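Local coordinates for uncharacterized protein (Bombyx mori, PDB 5AZ0), which is an aldo-keto reductase that probably uses NADPH to reduce the carbonyl groups of aldehydes or ketones to alcohols, at residues T24-S29 against K277-S282. Residues are numbered along the deposited sequence; the frame is centred on the assembly and turned at random.
Sequences TWLGVS and KTVTKS. With ACT (acetate ion), chain K; ACT (acetate ion), chain F.
Atom OXT of the chain K acetate is gripped twice, by the hydroxyl of Thr280, with OG1 2.8 Å away, and by the backbone N of Val279 at 3.2 Å, along a fairly straight N-H (160°). The other oxygen of this acetate, O, takes a weak bond from Thr278 OG1 at 2.9 Å. With chi1 at -177°, that hydroxyl lies anti to its own N and beside the carbonyl carbon, where it also accepts from Thr280 N at 3.2 Å and closes an ST turn just ahead of helix 281-287. A valine in place of Thr278 would probably leave Thr280 N without this acceptor and cost the acetate its weak bond at O.

Across to the other segment, Leu26 lays CD2 against CG1 of Val279 at 4.1 Å, the two side chains crossing at about a right angle. Leu54 and Ile51 of helix 51-64 add to this apolar patch, on Val279 and Leu26 respectively. The chain of Lys277, bent along its length, runs alongside 24-29, and a water donates to Leu26 O at 2.7 Å while weakly accepting from the lysine NZ.

On the far side of Lys277, the second acetate (chain F) takes the N-H groups of Thr24 and Trp25, one on each oxygen. Loops after the first and last strands of the TIM barrel thus meet here. The KTVT sequence matches the family's motif for the 2'-phosphate of NADPH, so the chain K acetate probably mimics that phosphate, and the chemistry implies a site built for an anion.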
loop_
_atom_site.group_PDB
_atom_site.type_symbol
_atom_site.label_atom_id
_atom_site.label_comp_id
_atom_site.label_asym_id
_atom_site.label_seq_id
_atom_site.Cartn_x
_atom_site.Cartn_y
_atom_site.Cartn_z
ATOM N N THR A 24 -6.131 -1.250 5.325
ATOM C CA THR A 24 -7.576 -1.228 5.487
ATOM C C THR A 24 -8.332 -2.022 4.430
ATOM O O THR A 24 -9.571 -1.940 4.368
ATOM C CB THR A 24 -8.109 0.203 5.530
ATOM O OG1 THR A 24 -7.965 0.862 4.272
ATOM C CG2 THR A 24 -7.456 1.008 6.627
ATOM N N TRP A 25 -7.614 -2.781 3.598
ATOM C CA TRP A 25 -8.278 -3.624 2.608
ATOM C C TRP A 25 -8.579 -5.028 3.138
ATOM O O TRP A 25 -7.664 -5.793 3.500
ATOM C CB TRP A 25 -7.361 -3.797 1.435
ATOM C CG TRP A 25 -7.795 -4.762 0.412
ATOM C CD1 TRP A 25 -6.974 -5.700 -0.218
ATOM C CD2 TRP A 25 -9.070 -4.855 -0.219
ATOM N NE1 TRP A 25 -7.680 -6.353 -1.187
ATOM C CE2 TRP A 25 -8.970 -5.880 -1.210
ATOM C CE3 TRP A 25 -10.289 -4.195 -0.051
ATOM C CZ2 TRP A 25 -10.054 -6.257 -2.037
ATOM C CZ3 TRP A 25 -11.377 -4.597 -0.830
ATOM C CH2 TRP A 25 -11.245 -5.610 -1.844
ATOM N N LEU A 26 -9.839 -5.377 3.136
ATOM C CA LEU A 26 -10.295 -6.627 3.760
ATOM C C LEU A 26 -10.262 -7.842 2.834
ATOM O O LEU A 26 -10.277 -8.965 3.313
ATOM C CB LEU A 26 -11.686 -6.438 4.395
ATOM C CG LEU A 26 -11.618 -5.594 5.668
ATOM C CD1 LEU A 26 -13.002 -5.431 6.250
ATOM C CD2 LEU A 26 -10.684 -6.126 6.736
ATOM N N GLY A 27 -10.168 -7.631 1.539
ATOM C CA GLY A 27 -10.044 -8.724 0.592
ATOM C C GLY A 27 -11.366 -9.091 -0.072
ATOM O O GLY A 27 -12.472 -8.681 0.367
ATOM N N VAL A 28 -11.217 -9.842 -1.167
ATOM C CA VAL A 28 -12.319 -10.331 -1.988
ATOM C C VAL A 28 -12.198 -11.867 -1.846
ATOM O O VAL A 28 -11.421 -12.490 -2.554
ATOM C CB VAL A 28 -12.272 -9.745 -3.455
ATOM C CG1 VAL A 28 -10.862 -9.737 -4.063
ATOM C CG2 VAL A 28 -13.245 -10.446 -4.397
ATOM N N SER A 29 -12.923 -12.449 -0.878
ATOM C CA SER A 29 -12.861 -13.897 -0.552
ATOM C C SER A 29 -14.210 -14.611 -0.741
ATOM O O SER A 29 -14.539 -15.055 -1.850
ATOM C CB SER A 29 -12.323 -14.101 0.879
ATOM O OG SER A 29 -12.337 -12.891 1.629
ATOM N N LYS A 277 -1.792 -5.662 6.848
ATOM C CA LYS A 277 -3.182 -5.633 7.191
ATOM C C LYS A 277 -3.460 -6.666 8.279
ATOM O O LYS A 277 -3.164 -7.851 8.101
ATOM C CB LYS A 277 -4.077 -5.894 5.997
ATOM C CG LYS A 277 -5.543 -5.635 6.408
ATOM C CD LYS A 277 -6.486 -6.690 5.915
ATOM C CE LYS A 277 -6.416 -7.936 6.703
ATOM N NZ LYS A 277 -6.720 -9.038 5.761
ATOM N N THR A 278 -4.039 -6.214 9.390
ATOM C CA THR A 278 -4.535 -7.121 10.446
ATOM C C THR A 278 -5.713 -6.461 11.142
ATOM O O THR A 278 -5.817 -5.261 11.142
ATOM C CB THR A 278 -3.423 -7.435 11.463
ATOM O OG1 THR A 278 -3.900 -8.364 12.444
ATOM C CG2 THR A 278 -2.896 -6.167 12.155
ATOM N N VAL A 279 -6.598 -7.257 11.745
ATOM C CA VAL A 279 -7.704 -6.750 12.560
ATOM C C VAL A 279 -7.538 -7.224 14.003
ATOM O O VAL A 279 -8.487 -7.153 14.779
ATOM C CB VAL A 279 -9.097 -7.141 11.978
ATOM C CG1 VAL A 279 -9.247 -6.683 10.546
ATOM C CG2 VAL A 279 -9.346 -8.647 12.026
ATOM N N THR A 280 -6.320 -7.610 14.381
ATOM C CA THR A 280 -6.006 -8.151 15.712
ATOM C C THR A 280 -5.025 -7.306 16.405
ATOM O O THR A 280 -3.906 -7.140 15.932
ATOM C CB THR A 280 -5.356 -9.536 15.581
ATOM O OG1 THR A 280 -6.263 -10.430 14.906
ATOM C CG2 THR A 280 -4.991 -10.104 16.935
ATOM N N LYS A 281 -5.391 -6.814 17.577
ATOM C CA LYS A 281 -4.604 -5.782 18.211
ATOM C C LYS A 281 -3.229 -6.226 18.645
ATOM O O LYS A 281 -2.280 -5.377 18.790
ATOM C CB LYS A 281 -5.343 -5.220 19.441
ATOM C CG LYS A 281 -6.702 -4.597 19.150
ATOM C CD LYS A 281 -7.376 -4.130 20.441
ATOM C CE LYS A 281 -8.851 -3.967 20.213
ATOM N NZ LYS A 281 -9.448 -2.942 21.119
ATOM N N SER A 282 -3.109 -7.509 18.994
ATOM C CA SER A 282 -1.763 -7.984 19.391
ATOM C C SER A 282 -0.832 -7.934 18.142
ATOM O O SER A 282 0.311 -7.586 18.268
ATOM C CB SER A 282 -1.799 -9.383 20.034
ATOM O OG SER A 282 -2.686 -10.209 19.327
HETATM C C ACT K . -5.627 -10.651 11.132
HETATM O O ACT K . -4.421 -10.985 11.252
HETATM O OXT ACT K . -6.265 -10.404 12.145
HETATM C CH3 ACT K . -6.338 -10.473 9.814
HETATM C C ACT F . -4.024 -2.019 2.478
HETATM O O ACT F . -4.496 -3.059 2.978
HETATM O OXT ACT F . -4.340 -0.869 2.839
HETATM C CH3 ACT F . -3.006 -2.163 1.394
HETATM O O HOH W 1 -9.978 -9.653 5.952
#